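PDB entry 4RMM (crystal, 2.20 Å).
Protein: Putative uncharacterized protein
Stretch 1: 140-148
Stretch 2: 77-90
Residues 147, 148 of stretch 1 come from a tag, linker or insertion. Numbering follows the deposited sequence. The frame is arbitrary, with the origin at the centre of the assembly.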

ATOM      1  N   ALA A 140       8.504   0.410  -8.750  1.00 42.55           N
ATOM      2  CA  ALA A 140       9.215   0.676  -7.511  1.00 61.57           C
ATOM      3  C   ALA A 140      10.733   0.649  -7.685  1.00 44.49           C
ATOM      4  O   ALA A 140      11.255  -0.112  -8.495  1.00 49.41           O
ATOM      5  CB  ALA A 140       8.793  -0.347  -6.473  1.00 53.09           C
ATOM      6  N   HIS A 141      11.425   1.495  -6.924  1.00 43.80           N
ATOM      7  CA  HIS A 141      12.880   1.576  -6.952  1.00 48.68           C
ATOM      8  C   HIS A 141      13.384   1.178  -5.589  1.00 49.62           C
ATOM      9  O   HIS A 141      12.866   1.637  -4.571  1.00 62.01           O
ATOM     10  CB  HIS A 141      13.363   3.002  -7.249  1.00 46.32           C
ATOM     11  CG  HIS A 141      13.032   3.480  -8.626  1.00 58.24           C
ATOM     12  ND1 HIS A 141      12.369   4.666  -8.867  1.00 69.47           N
ATOM     13  CD2 HIS A 141      13.269   2.932  -9.841  1.00 78.21           C
ATOM     14  CE1 HIS A 141      12.211   4.825 -10.166  1.00 79.47           C
ATOM     15  NE2 HIS A 141      12.750   3.785 -10.782  1.00 88.79           N
ATOM     16  N   PHE A 142      14.398   0.323  -5.566  1.00 51.16           N
ATOM     17  CA  PHE A 142      14.972  -0.118  -4.314  1.00 51.49           C
ATOM     18  C   PHE A 142      16.460   0.120  -4.296  1.00 55.11           C
ATOM     19  O   PHE A 142      17.126   0.116  -5.333  1.00 55.58           O
ATOM     20  CB  PHE A 142      14.716  -1.604  -4.075  1.00 48.91           C
ATOM     21  CG  PHE A 142      13.273  -1.951  -3.846  1.00 49.28           C
ATOM     22  CD1 PHE A 142      12.385  -2.038  -4.919  1.00 56.80           C
ATOM     23  CD2 PHE A 142      12.806  -2.222  -2.560  1.00 52.29           C
ATOM     24  CE1 PHE A 142      11.056  -2.392  -4.721  1.00 58.21           C
ATOM     25  CE2 PHE A 142      11.474  -2.579  -2.342  1.00 47.51           C
ATOM     26  CZ  PHE A 142      10.597  -2.665  -3.430  1.00 59.63           C
ATOM     27  N   LEU A 143      16.980   0.326  -3.097  1.00 50.97           N
ATOM     28  CA  LEU A 143      18.398   0.544  -2.916  1.00 62.30           C
ATOM     29  C   LEU A 143      18.927  -0.747  -2.310  1.00 68.08           C
ATOM     30  O   LEU A 143      18.412  -1.218  -1.305  1.00 67.64           O
ATOM     31  CB  LEU A 143      18.623   1.711  -1.961  1.00 57.40           C
ATOM     32  CG  LEU A 143      20.084   2.102  -1.797  1.00 74.12           C
ATOM     33  CD1 LEU A 143      20.576   2.766  -3.072  1.00 75.63           C
ATOM     34  CD2 LEU A 143      20.219   3.030  -0.607  1.00 79.91           C
ATOM     35  N   LEU A 144      19.953  -1.320  -2.918  1.00 63.79           N
ATOM     36  CA  LEU A 144      20.496  -2.572  -2.423  1.00 65.75           C
ATOM     37  C   LEU A 144      21.893  -2.471  -1.876  1.00 78.38           C
ATOM     38  O   LEU A 144      22.623  -1.534  -2.164  1.00 83.28           O
ATOM     39  CB  LEU A 144      20.510  -3.595  -3.543  1.00 75.96           C
ATOM     40  CG  LEU A 144      19.205  -3.680  -4.318  1.00 80.46           C
ATOM     41  CD1 LEU A 144      19.498  -4.199  -5.701  1.00 84.36           C
ATOM     42  CD2 LEU A 144      18.221  -4.557  -3.575  1.00 78.71           C
ATOM     43  N   THR A 145      22.263  -3.464  -1.083  1.00 95.54           N
ATOM     44  CA  THR A 145      23.597  -3.522  -0.520  1.00100.29           C
ATOM     45  C   THR A 145      24.167  -4.814  -1.056  1.00105.94           C
ATOM     46  O   THR A 145      24.511  -5.725  -0.306  1.00103.11           O
ATOM     47  CB  THR A 145      23.573  -3.578   1.014  1.00 99.16           C
ATOM     48  OG1 THR A 145      23.238  -4.900   1.448  1.00106.11           O
ATOM     49  CG2 THR A 145      22.548  -2.605   1.551  1.00 82.32           C
ATOM     50  N   ASN A 146      24.234  -4.914  -2.373  1.00113.96           N
ATOM     51  CA  ASN A 146      24.773  -6.120  -2.936  1.00126.36           C
ATOM     52  C   ASN A 146      26.241  -6.202  -2.538  1.00133.26           C
ATOM     53  O   ASN A 146      27.030  -5.272  -2.748  1.00126.69           O
ATOM     54  CB  ASN A 146      24.608  -6.134  -4.464  1.00123.91           C
ATOM     55  N   LEU A 147      26.570  -7.314  -1.895  1.00144.27           N
ATOM     56  CA  LEU A 147      27.923  -7.587  -1.449  1.00147.72           C
ATOM     57  C   LEU A 147      28.635  -8.193  -2.659  1.00147.12           C
ATOM     58  O   LEU A 147      29.305  -9.213  -2.567  1.00158.26           O
ATOM     59  CB  LEU A 147      27.885  -8.574  -0.269  1.00146.96           C
ATOM     60  CG  LEU A 147      29.138  -9.367   0.150  1.00156.09           C
ATOM     61  CD1 LEU A 147      30.404  -8.841  -0.502  1.00161.34           C
ATOM     62  CD2 LEU A 147      29.294  -9.271   1.640  1.00154.83           C
ATOM     63  N   GLU A 148      28.492  -7.559  -3.813  1.00135.70           N
ATOM     64  CA  GLU A 148      29.123  -8.095  -5.005  1.00133.14           C
ATOM     65  C   GLU A 148      30.026  -7.061  -5.684  1.00133.22           C
ATOM     66  O   GLU A 148      30.177  -7.130  -6.924  1.00134.11           O
ATOM     67  CB  GLU A 148      28.032  -8.589  -5.958  1.00124.81           C
ATOM     68  CG  GLU A 148      26.823  -9.215  -5.238  1.00123.19           C
ATOM     69  CD  GLU A 148      27.156 -10.554  -4.645  1.00136.75           C
ATOM     70  OE1 GLU A 148      26.260 -11.231  -4.075  1.00138.03           O
ATOM     71  OE2 GLU A 148      28.338 -10.936  -4.753  1.00146.82           O
TER
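Stretch 2 (77-90) HLMWNRESLEAPKI

How does the second stretch lie on the first? It arrives as the last turn of a helix, His77 to Trp80, loops through Asn81 to Pro88, and enters a strand at Lys89 and Ile90. That strand runs antiparallel to the strand 140-143, so residue numbers rise on one side as they fall on the other. Phe142 faces Ile90 with CA atoms 4.3 Å apart, and Leu143 faces Lys89 with CA atoms 5.1 Å apart. The second pair carries both hydrogen bonds of the contact: Leu143 N gives to Lys89 O at 2.6 Å, and Lys89 N gives to Leu143 O at 3.1 Å, each nearly straight at 168°.

What fills the space around the Phe142 ring? The ring, with chi1 in the m rotamer, stands on the same face of the sheet as Ile90, whose CG1 lies over one face of the ring; Phe142 CE2 comes within 3.7 Å of Ile90 CB. From the helix, Leu78 pushes its methyl CD1 to 3.4 Å from Phe142 CG, a tight contact made at an oblique angle to the ring. Pro88 CG approaches Phe142 CD2 at 4.1 Å. Helix end, loop and strand thus supply a bump each, and together they make a hollow that the Phe142 ring occupies.

Where does Leu144 go once the strand has ended? Its CA-to-CB bond points sideways, but the end of the side chain comes nearer to the second stretch and enters a pocket built from Leu78, Arg82 and Pro88. Leu144 CD2 presses to 3.3 Å from Pro88 CB and lies 4.0 Å from Leu78 CD1, while Leu144 CD1 is 3.8 Å from Arg82 NE. The same CD2 sits over one face of the Arg82 guanidinium, so the flat group serves as a wall for an apolar methyl. At the edge of that group, near its plane, Asn146 CB lies 3.2 Å from Arg82 NH2; the Asn146 side chain is not modelled beyond CB.

How does the contact close at the exposed end? Its residues there are exposed to solvent. Thr145 OG1 lies 3.5 Å from Leu85 CD2, and Leu147, a poorly ordered tag residue, brings its CB to 4.2 Å from Leu85 CD1, so Leu85 is a bump touched by both. Glu148, also from the tag, places OE1 3.6 Å from Glu83 CG. No attraction between charges explains that approach, since the two carboxylates carry like charge, with Glu148 OE1 3.7 Å from Glu83 OE1.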

ATOM      1  N   HIS A  77       9.496 -10.023  -4.464  1.00 55.36           N
ATOM      2  CA  HIS A  77      10.078 -10.471  -5.730  1.00 60.33           C
ATOM      3  C   HIS A  77      11.580 -10.225  -5.738  1.00 51.87           C
ATOM      4  O   HIS A  77      12.365 -11.060  -6.199  1.00 56.77           O
ATOM      5  CB  HIS A  77       9.449  -9.704  -6.891  1.00 58.51           C
ATOM      6  CG  HIS A  77       9.979 -10.086  -8.235  1.00 56.17           C
ATOM      7  ND1 HIS A  77       9.515 -11.186  -8.928  1.00 69.56           N
ATOM      8  CD2 HIS A  77      10.897  -9.496  -9.039  1.00 54.85           C
ATOM      9  CE1 HIS A  77      10.117 -11.248 -10.097  1.00 61.40           C
ATOM     10  NE2 HIS A  77      10.963 -10.233 -10.193  1.00 75.11           N
ATOM     11  N   LEU A  78      11.969  -9.062  -5.228  1.00 53.78           N
ATOM     12  CA  LEU A  78      13.370  -8.660  -5.181  1.00 55.97           C
ATOM     13  C   LEU A  78      14.213  -9.559  -4.296  1.00 63.40           C
ATOM     14  O   LEU A  78      15.286 -10.000  -4.703  1.00 67.41           O
ATOM     15  CB  LEU A  78      13.498  -7.219  -4.685  1.00 67.10           C
ATOM     16  CG  LEU A  78      14.285  -6.264  -5.583  1.00 67.73           C
ATOM     17  CD1 LEU A  78      14.452  -4.939  -4.869  1.00 71.46           C
ATOM     18  CD2 LEU A  78      15.643  -6.847  -5.916  1.00 52.95           C
HETATM   19  N   MSE A  79      13.741  -9.821  -3.082  1.00 59.68           N
HETATM   20  CA  MSE A  79      14.510 -10.657  -2.180  1.00 69.53           C
HETATM   21  C   MSE A  79      14.393 -12.139  -2.498  1.00 77.27           C
HETATM   22  O   MSE A  79      15.137 -12.957  -1.965  1.00 85.50           O
HETATM   23  CB  MSE A  79      14.153 -10.363  -0.714  1.00 67.04           C
HETATM   24  CG  MSE A  79      12.692 -10.256  -0.365  1.00 69.84           C
HETATM   25 SE   MSE A  79      12.500  -9.753   1.518  0.69 91.45          SE
HETATM   26  CE  MSE A  79      12.920  -7.888   1.386  1.00116.09           C
ATOM     27  N   TRP A  80      13.464 -12.482  -3.382  1.00 77.79           N
ATOM     28  CA  TRP A  80      13.294 -13.868  -3.791  1.00 83.42           C
ATOM     29  C   TRP A  80      14.283 -14.101  -4.926  1.00 79.95           C
ATOM     30  O   TRP A  80      14.825 -15.191  -5.087  1.00 74.93           O
ATOM     31  CB  TRP A  80      11.865 -14.110  -4.276  1.00 70.47           C
ATOM     32  CG  TRP A  80      11.599 -15.526  -4.673  1.00 72.97           C
ATOM     33  CD1 TRP A  80      11.864 -16.107  -5.884  1.00 75.72           C
ATOM     34  CD2 TRP A  80      11.037 -16.552  -3.853  1.00 73.39           C
ATOM     35  NE1 TRP A  80      11.500 -17.430  -5.865  1.00 80.70           N
ATOM     36  CE2 TRP A  80      10.985 -17.732  -4.624  1.00 79.34           C
ATOM     37  CE3 TRP A  80      10.566 -16.593  -2.531  1.00 80.13           C
ATOM     38  CZ2 TRP A  80      10.488 -18.940  -4.127  1.00 85.83           C
ATOM     39  CZ3 TRP A  80      10.070 -17.796  -2.030  1.00 86.86           C
ATOM     40  CH2 TRP A  80      10.034 -18.951  -2.830  1.00 89.40           C
ATOM     41  N   ASN A  81      14.523 -13.047  -5.696  1.00 79.63           N
ATOM     42  CA  ASN A  81      15.443 -13.099  -6.818  1.00 79.76           C
ATOM     43  C   ASN A  81      16.847 -12.630  -6.445  1.00 84.19           C
ATOM     44  O   ASN A  81      17.718 -12.538  -7.309  1.00 86.07           O
ATOM     45  CB  ASN A  81      14.908 -12.240  -7.965  1.00 85.06           C
ATOM     46  CG  ASN A  81      13.691 -12.852  -8.642  1.00 96.73           C
ATOM     47  OD1 ASN A  81      12.646 -13.066  -8.021  1.00 86.60           O
ATOM     48  ND2 ASN A  81      13.825 -13.134  -9.931  1.00 95.05           N
ATOM     49  N   ARG A  82      17.071 -12.329  -5.169  1.00 81.45           N
ATOM     50  CA  ARG A  82      18.389 -11.868  -4.736  1.00 91.77           C
ATOM     51  C   ARG A  82      18.947 -12.560  -3.508  1.00112.49           C
ATOM     52  O   ARG A  82      18.323 -13.451  -2.930  1.00 94.85           O
ATOM     53  CB  ARG A  82      18.387 -10.358  -4.474  1.00 86.08           C
ATOM     54  CG  ARG A  82      18.414  -9.502  -5.726  1.00 90.18           C
ATOM     55  CD  ARG A  82      18.783  -8.050  -5.420  1.00 93.65           C
ATOM     56  NE  ARG A  82      20.192  -7.875  -5.057  1.00 98.36           N
ATOM     57  CZ  ARG A  82      20.686  -8.006  -3.828  1.00 99.22           C
ATOM     58  NH1 ARG A  82      19.888  -8.319  -2.814  1.00 95.40           N
ATOM     59  NH2 ARG A  82      21.984  -7.822  -3.614  1.00 98.20           N
ATOM     60  N   GLU A  83      20.145 -12.133  -3.126  1.00141.74           N
ATOM     61  CA  GLU A  83      20.833 -12.668  -1.963  1.00150.40           C
ATOM     62  C   GLU A  83      20.095 -12.175  -0.722  1.00144.35           C
ATOM     63  O   GLU A  83      19.956 -10.970  -0.499  1.00150.09           O
ATOM     64  CB  GLU A  83      22.295 -12.203  -1.975  1.00152.66           C
ATOM     65  CG  GLU A  83      23.109 -12.749  -3.159  1.00156.69           C
ATOM     66  CD  GLU A  83      22.571 -12.309  -4.515  1.00157.99           C
ATOM     67  OE1 GLU A  83      22.636 -11.096  -4.819  1.00155.64           O
ATOM     68  OE2 GLU A  83      22.080 -13.177  -5.273  1.00160.24           O
ATOM     69  N   SER A  84      19.603 -13.128   0.065  1.00130.67           N
ATOM     70  CA  SER A  84      18.847 -12.846   1.283  1.00125.38           C
ATOM     71  C   SER A  84      19.739 -12.315   2.405  1.00128.20           C
ATOM     72  O   SER A  84      19.744 -12.858   3.509  1.00142.95           O
ATOM     73  CB  SER A  84      18.130 -14.125   1.742  1.00129.40           C
ATOM     74  OG  SER A  84      17.363 -13.908   2.914  1.00131.05           O
ATOM     75  N   LEU A  85      20.486 -11.253   2.115  1.00118.26           N
ATOM     76  CA  LEU A  85      21.389 -10.648   3.098  1.00122.85           C
ATOM     77  C   LEU A  85      20.598  -9.855   4.128  1.00114.95           C
ATOM     78  O   LEU A  85      20.654 -10.121   5.330  1.00116.64           O
ATOM     79  CB  LEU A  85      22.386  -9.725   2.388  1.00124.27           C
ATOM     80  CG  LEU A  85      23.387  -8.937   3.239  1.00120.99           C
ATOM     81  CD1 LEU A  85      24.658  -8.745   2.439  1.00123.17           C
ATOM     82  CD2 LEU A  85      22.805  -7.593   3.665  1.00115.94           C
ATOM     83  N   GLU A  86      19.879  -8.861   3.631  1.00110.07           N
ATOM     84  CA  GLU A  86      19.035  -8.012   4.449  1.00101.73           C
ATOM     85  C   GLU A  86      17.976  -7.535   3.475  1.00101.54           C
ATOM     86  O   GLU A  86      18.171  -7.609   2.261  1.00102.06           O
ATOM     87  CB  GLU A  86      19.826  -6.827   5.024  1.00107.63           C
ATOM     88  CG  GLU A  86      19.004  -5.914   5.935  1.00106.42           C
ATOM     89  CD  GLU A  86      19.847  -5.193   6.978  1.00111.16           C
ATOM     90  OE1 GLU A  86      20.917  -4.659   6.622  1.00114.76           O
ATOM     91  OE2 GLU A  86      19.433  -5.155   8.156  1.00110.83           O
ATOM     92  N   ALA A  87      16.850  -7.072   4.000  1.00 91.79           N
ATOM     93  CA  ALA A  87      15.767  -6.600   3.154  1.00 84.97           C
ATOM     94  C   ALA A  87      16.183  -5.338   2.399  1.00 73.23           C
ATOM     95  O   ALA A  87      16.755  -4.422   2.980  1.00 79.99           O
ATOM     96  CB  ALA A  87      14.536  -6.325   4.006  1.00 90.24           C
ATOM     97  N   PRO A  88      15.920  -5.284   1.086  1.00 70.36           N
ATOM     98  CA  PRO A  88      16.298  -4.085   0.324  1.00 68.65           C
ATOM     99  C   PRO A  88      15.484  -2.892   0.806  1.00 67.19           C
ATOM    100  O   PRO A  88      14.436  -3.064   1.422  1.00 79.45           O
ATOM    101  CB  PRO A  88      15.971  -4.471  -1.116  1.00 66.76           C
ATOM    102  CG  PRO A  88      14.828  -5.427  -0.954  1.00 63.14           C
ATOM    103  CD  PRO A  88      15.287  -6.283   0.208  1.00 66.03           C
ATOM    104  N   LYS A  89      15.975  -1.686   0.541  1.00 62.26           N
ATOM    105  CA  LYS A  89      15.282  -0.481   0.969  1.00 52.10           C
ATOM    106  C   LYS A  89      14.586   0.202  -0.197  1.00 60.94           C
ATOM    107  O   LYS A  89      15.204   0.507  -1.227  1.00 55.18           O
ATOM    108  CB  LYS A  89      16.263   0.494   1.629  1.00 50.43           C
ATOM    109  CG  LYS A  89      17.025  -0.092   2.815  1.00 78.69           C
ATOM    110  CD  LYS A  89      18.092   0.877   3.311  1.00 86.66           C
ATOM    111  CE  LYS A  89      19.066   0.208   4.279  1.00 91.48           C
ATOM    112  NZ  LYS A  89      20.231   1.098   4.596  1.00 90.52           N
ATOM    113  N   ILE A  90      13.297   0.455  -0.018  1.00 48.75           N
ATOM    114  CA  ILE A  90      12.504   1.103  -1.039  1.00 43.91           C
ATOM    115  C   ILE A  90      12.738   2.599  -1.024  1.00 43.91           C
ATOM    116  O   ILE A  90      12.870   3.206   0.044  1.00 43.98           O
ATOM    117  CB  ILE A  90      11.001   0.800  -0.845  1.00 37.67           C
ATOM    118  CG1 ILE A  90      10.184   1.478  -1.943  1.00 44.47           C
ATOM    119  CG2 ILE A  90      10.559   1.222   0.572  1.00 40.97           C
ATOM    120  CD1 ILE A  90       8.859   0.791  -2.219  1.00 52.92           C
TER